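Local coordinates for single-stranded DNA-binding protein (Enterobacter phage Enc34, PDB 5ODK) that binds single-stranded DNA, by way of an OB fold, and probably acts in phage DNA replication, at residues G61-K64 against K65-E69; F91-G95 against D96-P100; E137-Y140 against G141-V145. All blocks are in the same frame, centred on the assembly; numbering follows the deposited sequence.

How the contacts relate
All three contacts are local ones within a single OB-fold chain. Contacts 1 and 2 follow each other, helix 61-76 leading on to strand 92-94, and their centres lie about 16 Å apart. They touch through packing: Ile67 CG2 lies 3.9 Å from Phe91 CZ, and Lys64 CG lies 3.9 Å from Ile92 CD1. Contact 3 is on the far side of the chain's centre from contact 1, its centre about 24 Å from that of contact 1 and about 21 Å from that of contact 2, with which it shares the mixed sheet. The side chain of Lys13, which binds magnesium in another structure of this protein though not here, is about 6 Å from that of Ala62 in contact 1; contacts 2 and 3 lie away from it.

Contact 1 of 3, residues G61-K64 against K65-E69; sequences GAIK and KIIDE
Lys64 reaches forward one helical turn to Asp68, where NZ meets OD2 at 2.8 Å in a salt bridge. The ammonium takes the syn lone pair of that oxygen, the side facing OD1, which stays 3.5 Å from NZ. A bend at chi2 (-101°) turns the lysine chain along the helix, and its CE also passes 3.4 Å from Asp68 OD2. Trp109 gives the same ammonium a cation-pi partner. Four backbone bonds run i to i+4: Lys65 N to Gly61 O, Ile66 N to Ala62 O, Ile67 N to Ile63 O at 2.9 Å, and Asp68 N to Lys64 O. They mark the first turns of helix 61-76, which packs on strands 8-12, 23-26 and 49-56 of the mixed sheet of this OB-fold protein. Apolar contacts gather around Ile63. Its CD1 meets Ile66 CD1 at 4.2 Å, the two side chains lying obliquely to each other, and CG1 approaches Ile67 CD1 at 4.5 Å. Chi1 of -167° sets Ile63 CG1 opposite the backbone nitrogen, from where CD1 extends to Ile66. Beyond the helix, Ile63 and Ile67 rest on Ile23, Val25 and Met55, while Ile63 and Ile66 both touch Val12.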
loop_
_atom_site.group_PDB
_atom_site.type_symbol
_atom_site.label_atom_id
_atom_site.label_comp_id
_atom_site.label_asym_id
_atom_site.label_seq_id
_atom_site.Cartn_x
_atom_site.Cartn_y
_atom_site.Cartn_z
ATOM N N GLY A 61 13.279 5.221 -4.140
ATOM C CA GLY A 61 13.425 6.568 -3.606
ATOM C C GLY A 61 12.474 7.598 -4.199
ATOM O O GLY A 61 11.884 8.392 -3.478
ATOM N N ALA A 62 12.337 7.613 -5.516
ATOM C CA ALA A 62 11.477 8.607 -6.166
ATOM C C ALA A 62 10.022 8.440 -5.802
ATOM O O ALA A 62 9.332 9.413 -5.524
ATOM C CB ALA A 62 11.657 8.569 -7.676
ATOM N N ILE A 63 9.535 7.203 -5.801
ATOM C CA ILE A 63 8.137 7.009 -5.456
ATOM C C ILE A 63 7.900 7.291 -3.971
ATOM O O ILE A 63 6.849 7.808 -3.616
ATOM C CB ILE A 63 7.574 5.631 -5.919
ATOM C CG1 ILE A 63 6.025 5.595 -5.835
ATOM C CG2 ILE A 63 8.228 4.498 -5.180
ATOM C CD1 ILE A 63 5.330 6.565 -6.754
ATOM N N LYS A 64 8.878 7.023 -3.113
ATOM C CA LYS A 64 8.728 7.413 -1.719
ATOM C C LYS A 64 8.618 8.931 -1.587
ATOM O O LYS A 64 7.817 9.414 -0.806
ATOM C CB LYS A 64 9.833 6.830 -0.848
ATOM C CG LYS A 64 9.491 6.888 0.653
ATOM C CD LYS A 64 10.197 8.044 1.278
ATOM C CE LYS A 64 9.773 8.026 2.755
ATOM N NZ LYS A 64 10.322 9.196 3.459
ATOM N N LYS A 65 9.437 9.670 -2.349
ATOM C CA LYS A 65 9.369 11.140 -2.343
ATOM C C LYS A 65 7.968 11.634 -2.753
ATOM O O LYS A 65 7.397 12.534 -2.133
ATOM C CB LYS A 65 10.480 11.718 -3.232
ATOM C CG LYS A 65 10.486 13.221 -3.278
ATOM C CD LYS A 65 11.839 13.761 -3.698
ATOM C CE LYS A 65 11.791 15.267 -3.586
ATOM N NZ LYS A 65 13.162 15.785 -3.706
ATOM N N ILE A 66 7.415 11.012 -3.785
ATOM C CA ILE A 66 6.084 11.346 -4.222
ATOM C C ILE A 66 5.071 11.038 -3.113
ATOM O O ILE A 66 4.150 11.803 -2.852
ATOM C CB ILE A 66 5.744 10.557 -5.518
ATOM C CG1 ILE A 66 6.512 11.169 -6.707
ATOM C CG2 ILE A 66 4.246 10.588 -5.783
ATOM C CD1 ILE A 66 6.467 10.378 -7.994
ATOM N N ILE A 67 5.218 9.872 -2.484
ATOM C CA ILE A 67 4.317 9.514 -1.369
ATOM C C ILE A 67 4.368 10.573 -0.275
ATOM O O ILE A 67 3.305 11.003 0.204
ATOM C CB ILE A 67 4.674 8.108 -0.820
ATOM C CG1 ILE A 67 4.203 7.038 -1.794
ATOM C CG2 ILE A 67 4.055 7.885 0.562
ATOM C CD1 ILE A 67 4.824 5.678 -1.549
ATOM N N ASP A 68 5.573 11.043 0.083
ATOM C CA ASP A 68 5.654 12.075 1.110
ATOM C C ASP A 68 4.904 13.345 0.683
ATOM O O ASP A 68 4.205 13.973 1.479
ATOM C CB ASP A 68 7.105 12.374 1.450
ATOM C CG ASP A 68 7.791 11.293 2.254
ATOM O OD1 ASP A 68 7.121 10.427 2.860
ATOM O OD2 ASP A 68 9.041 11.354 2.328
ATOM N N GLU A 69 5.073 13.723 -0.576
ATOM C CA GLU A 69 4.389 14.898 -1.124
ATOM C C GLU A 69 2.870 14.739 -1.086
ATOM O O GLU A 69 2.130 15.624 -0.731
ATOM C CB GLU A 69 4.863 15.178 -2.536
ATOM C CG GLU A 69 6.310 15.657 -2.554
ATOM C CD GLU A 69 7.040 15.562 -3.866
ATOM O OE1 GLU A 69 6.473 15.145 -4.877
ATOM O OE2 GLU A 69 8.233 15.946 -3.879
#

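Contact 2 of 3, residues F91-G95 against D96-P100; sequences FIKDG and DVDFP
The chain turns sharply where strand 92-94 runs out into the loop before strand 108-115, and the carbonyl of Asp94 gathers the turn. Asp94 O accepts two backbone N-H groups. Asp98 N comes nearly along the C=O axis at 2.9 Å, whereas Val97 N, 3.1 Å from Asp94 O, stands above the carbonyl plane, 58° out of it. The Asp94 side chain adds a third bond: chi1 of -176° swings the carboxylate away from its own N, alongside the carbonyl carbon, where OD1 meets Asp96 N at 2.9 Å on the anti side of the carboxylate, 34° out of its plane. Asp94 OD1 and Asp96 OD2 are 4.1 Å apart, their carboxylate planes close to perpendicular, and Lys57 forms salt bridges with both oxygens, which would offset their repulsion. The Phe99 ring comes back edge-on, so that Lys93 CB lies in its plane 3.7 Å from CE1, and Asp94 O also meets this edge. Water 2 bridges Gly95 O and Phe99 N, while water 1 accepts from Asp94 N. Phe99 also packs on Val110 and Cys105, and Asp96 OD1 accepts from Gly107 N. Together these bonds are characteristic of an Asx turn superimposed on a beta turn from Asp94 to Val97, widened by the i to i+4 bond from Asp98 N, at the end of a strand.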
loop_
_atom_site.group_PDB
_atom_site.type_symbol
_atom_site.label_atom_id
_atom_site.label_comp_id
_atom_site.label_asym_id
_atom_site.label_seq_id
_atom_site.Cartn_x
_atom_site.Cartn_y
_atom_site.Cartn_z
ATOM N N PHE A 91 0.748 6.121 7.349
ATOM C CA PHE A 91 0.677 4.751 6.811
ATOM C C PHE A 91 2.025 4.204 6.353
ATOM O O PHE A 91 2.098 3.032 5.984
ATOM C CB PHE A 91 -0.331 4.666 5.650
ATOM C CG PHE A 91 0.032 5.457 4.412
ATOM C CD1 PHE A 91 0.900 4.946 3.483
ATOM C CD2 PHE A 91 -0.539 6.704 4.166
ATOM C CE1 PHE A 91 1.215 5.645 2.335
ATOM C CE2 PHE A 91 -0.238 7.407 3.018
ATOM C CZ PHE A 91 0.624 6.857 2.083
ATOM N N ILE A 92 3.058 5.059 6.287
ATOM C CA ILE A 92 4.386 4.640 5.825
ATOM C C ILE A 92 5.355 4.849 6.979
ATOM O O ILE A 92 5.360 5.906 7.597
ATOM C CB ILE A 92 4.818 5.353 4.547
ATOM C CG1 ILE A 92 6.181 4.838 4.049
ATOM C CG2 ILE A 92 4.808 6.877 4.687
ATOM C CD1 ILE A 92 6.524 5.244 2.622
ATOM N N LYS A 93 6.161 3.836 7.258
ATOM C CA LYS A 93 7.102 3.826 8.353
ATOM C C LYS A 93 8.464 3.318 7.891
ATOM O O LYS A 93 8.599 2.731 6.807
ATOM C CB LYS A 93 6.554 2.967 9.529
ATOM C CG LYS A 93 5.348 3.621 10.198
ATOM C CD LYS A 93 4.714 2.910 11.393
ATOM C CE LYS A 93 3.715 3.849 12.070
ATOM N NZ LYS A 93 3.068 3.174 13.207
ATOM N N ASP A 94 9.492 3.596 8.684
ATOM C CA ASP A 94 10.867 3.251 8.348
ATOM C C ASP A 94 11.211 1.865 8.915
ATOM O O ASP A 94 11.295 1.684 10.133
ATOM C CB ASP A 94 11.783 4.334 8.921
ATOM C CG ASP A 94 13.235 4.143 8.553
ATOM O OD1 ASP A 94 13.656 3.042 8.166
ATOM O OD2 ASP A 94 13.976 5.112 8.734
ATOM N N GLY A 95 11.387 0.890 8.026
ATOM C CA GLY A 95 11.714 -0.445 8.448
ATOM C C GLY A 95 12.996 -0.616 9.240
ATOM O O GLY A 95 13.148 -1.549 9.999
ATOM N N ASP A 96 13.948 0.282 9.028
ATOM C CA ASP A 96 15.209 0.243 9.761
ATOM C C ASP A 96 15.140 0.878 11.142
ATOM O O ASP A 96 16.055 0.677 11.930
ATOM C CB ASP A 96 16.322 0.888 8.932
ATOM C CG ASP A 96 16.605 0.128 7.655
ATOM O OD1 ASP A 96 16.809 -1.100 7.763
ATOM O OD2 ASP A 96 16.629 0.727 6.557
ATOM N N VAL A 97 14.040 1.556 11.486
ATOM C CA VAL A 97 13.852 2.127 12.853
ATOM C C VAL A 97 12.669 1.528 13.665
ATOM O O VAL A 97 12.795 1.291 14.870
ATOM C CB VAL A 97 13.705 3.689 12.725
ATOM C CG1 VAL A 97 13.434 4.355 14.055
ATOM C CG2 VAL A 97 14.948 4.289 12.078
ATOM N N ASP A 98 11.540 1.280 13.011
ATOM C CA ASP A 98 10.250 0.999 13.674
ATOM C C ASP A 98 9.822 -0.464 13.764
ATOM O O ASP A 98 8.719 -0.777 14.242
ATOM C CB ASP A 98 9.132 1.799 12.987
ATOM C CG ASP A 98 9.006 3.182 13.491
ATOM O OD1 ASP A 98 9.756 3.566 14.401
ATOM O OD2 ASP A 98 8.134 3.893 12.961
ATOM N N PHE A 99 10.722 -1.338 13.322
ATOM C CA PHE A 99 10.442 -2.756 13.256
ATOM C C PHE A 99 11.623 -3.584 13.679
ATOM O O PHE A 99 12.019 -4.503 12.961
ATOM C CB PHE A 99 10.011 -3.095 11.857
ATOM C CG PHE A 99 8.795 -2.340 11.400
ATOM C CD1 PHE A 99 8.908 -1.088 10.857
ATOM C CD2 PHE A 99 7.514 -2.912 11.503
ATOM C CE1 PHE A 99 7.802 -0.378 10.476
ATOM C CE2 PHE A 99 6.389 -2.214 11.082
ATOM C CZ PHE A 99 6.540 -0.911 10.593
ATOM N N PRO A 100 12.175 -3.300 14.870
ATOM C CA PRO A 100 13.474 -3.897 15.218
ATOM C C PRO A 100 13.555 -5.422 15.257
ATOM O O PRO A 100 14.626 -5.993 14.978
ATOM C CB PRO A 100 13.766 -3.318 16.608
ATOM C CG PRO A 100 12.421 -2.964 17.158
ATOM C CD PRO A 100 11.663 -2.455 15.964
HETATM O O HOH W 1 8.927 5.104 11.020
HETATM O O HOH W 2 13.458 -1.419 12.690
#

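Contact 3 of 3, residues E137-Y140 against G141-V145; sequences EEIY and GGCWV
Cys143 lies over one face of the Tyr140 ring. Its CB makes a CH-pi contact 3.8 Å from the ring centroid, offset toward the rim and nearest to CZ, while SG stands farther out, 4.6 Å from the centroid and almost on the ring normal, as a sulfur-aromatic contact. SG also meets Ile139 CG2 at 3.9 Å, and that methyl touches Val145 CG1 at 4.0 Å, the side chains of Ile139 and Val145 crossing at about a right angle. A type II beta turn from Tyr140 to Cys143 sets up this packing, closed by Cys143 N bonding to Tyr140 O at 3.1 Å. Gly142 has a positive phi of 111°, as expected at the third position of such a turn. Chi1 of 53° puts Tyr140 CG between the backbone N and the carbonyl carbon, which brings the ring to lie against Cys143. The ring's outer end is held by Asp174 OD1 and Asp175 N, both hydrogen-bonded to the Tyr140 hydroxyl. The turn joins the end of helix 132-138 to strand 144-156; Ile139 and Val145 pack on Val169 of strand 159-173, and Cys143 and Ile139 on Cys30 of strand 28-34.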
loop_
_atom_site.group_PDB
_atom_site.type_symbol
_atom_site.label_atom_id
_atom_site.label_comp_id
_atom_site.label_asym_id
_atom_site.label_seq_id
_atom_site.Cartn_x
_atom_site.Cartn_y
_atom_site.Cartn_z
ATOM N N GLU A 137 -4.289 -18.177 -1.746
ATOM C CA GLU A 137 -3.190 -18.977 -2.270
ATOM C C GLU A 137 -2.256 -18.183 -3.185
ATOM O O GLU A 137 -1.028 -18.390 -3.173
ATOM C CB GLU A 137 -3.723 -20.131 -3.131
ATOM C CG GLU A 137 -4.290 -21.303 -2.409
ATOM C CD GLU A 137 -4.581 -22.479 -3.324
ATOM O OE1 GLU A 137 -4.642 -22.333 -4.576
ATOM O OE2 GLU A 137 -4.766 -23.559 -2.759
ATOM N N GLU A 138 -2.848 -17.329 -4.025
ATOM C CA GLU A 138 -2.091 -16.603 -5.057
ATOM C C GLU A 138 -1.149 -15.586 -4.414
ATOM O O GLU A 138 0.014 -15.465 -4.799
ATOM C CB GLU A 138 -3.047 -15.850 -6.008
ATOM C CG GLU A 138 -2.430 -15.001 -7.140
ATOM C CD GLU A 138 -2.025 -15.809 -8.343
ATOM O OE1 GLU A 138 -2.514 -16.962 -8.476
ATOM O OE2 GLU A 138 -1.235 -15.281 -9.150
ATOM N N ILE A 139 -1.685 -14.806 -3.492
ATOM C CA ILE A 139 -0.931 -13.678 -2.896
ATOM C C ILE A 139 -0.710 -13.984 -1.408
ATOM O O ILE A 139 -1.525 -13.688 -0.541
ATOM C CB ILE A 139 -1.611 -12.327 -3.205
ATOM C CG1 ILE A 139 -1.611 -12.114 -4.729
ATOM C CG2 ILE A 139 -0.884 -11.192 -2.489
ATOM C CD1 ILE A 139 -2.413 -10.939 -5.194
ATOM N N TYR A 140 0.431 -14.586 -1.127
ATOM C CA TYR A 140 0.806 -14.991 0.210
ATOM C C TYR A 140 1.861 -14.019 0.731
ATOM O O TYR A 140 2.626 -13.458 -0.055
ATOM C CB TYR A 140 1.313 -16.452 0.201
ATOM C CG TYR A 140 2.404 -16.687 -0.813
ATOM C CD1 TYR A 140 2.112 -17.033 -2.121
ATOM C CD2 TYR A 140 3.734 -16.481 -0.487
ATOM C CE1 TYR A 140 3.094 -17.149 -3.076
ATOM C CE2 TYR A 140 4.736 -16.608 -1.434
ATOM C CZ TYR A 140 4.413 -16.940 -2.731
ATOM O OH TYR A 140 5.382 -17.048 -3.671
ATOM N N GLY A 141 1.980 -13.918 2.050
ATOM C CA GLY A 141 3.005 -13.069 2.639
ATOM C C GLY A 141 4.364 -13.572 2.202
ATOM O O GLY A 141 4.675 -14.763 2.360
ATOM N N GLY A 142 5.174 -12.672 1.648
ATOM C CA GLY A 142 6.475 -13.022 1.121
ATOM C C GLY A 142 6.585 -12.926 -0.387
ATOM O O GLY A 142 7.684 -12.845 -0.909
ATOM N N CYS A 143 5.461 -12.995 -1.102
ATOM C CA CYS A 143 5.487 -12.773 -2.532
ATOM C C CYS A 143 5.662 -11.293 -2.869
ATOM O O CYS A 143 5.501 -10.434 -1.993
ATOM C CB CYS A 143 4.300 -13.413 -3.264
ATOM S SG CYS A 143 2.791 -12.442 -3.193
ATOM N N TRP A 144 5.961 -11.014 -4.134
ATOM C CA TRP A 144 6.095 -9.635 -4.616
ATOM C C TRP A 144 4.872 -9.254 -5.410
ATOM O O TRP A 144 4.311 -10.060 -6.175
ATOM C CB TRP A 144 7.339 -9.498 -5.477
ATOM C CG TRP A 144 8.589 -9.741 -4.686
ATOM C CD1 TRP A 144 9.101 -10.936 -4.292
ATOM C CD2 TRP A 144 9.498 -8.743 -4.168
ATOM N NE1 TRP A 144 10.236 -10.759 -3.551
ATOM C CE2 TRP A 144 10.488 -9.416 -3.438
ATOM C CE3 TRP A 144 9.528 -7.348 -4.224
ATOM C CZ2 TRP A 144 11.538 -8.743 -2.789
ATOM C CZ3 TRP A 144 10.549 -6.667 -3.566
ATOM C CH2 TRP A 144 11.543 -7.371 -2.859
ATOM N N VAL A 145 4.465 -8.006 -5.253
ATOM C CA VAL A 145 3.262 -7.424 -5.831
ATOM C C VAL A 145 3.523 -6.019 -6.325
ATOM O O VAL A 145 4.562 -5.418 -6.020
ATOM C CB VAL A 145 2.097 -7.386 -4.793
ATOM C CG1 VAL A 145 1.807 -8.794 -4.285
ATOM C CG2 VAL A 145 2.384 -6.440 -3.638
#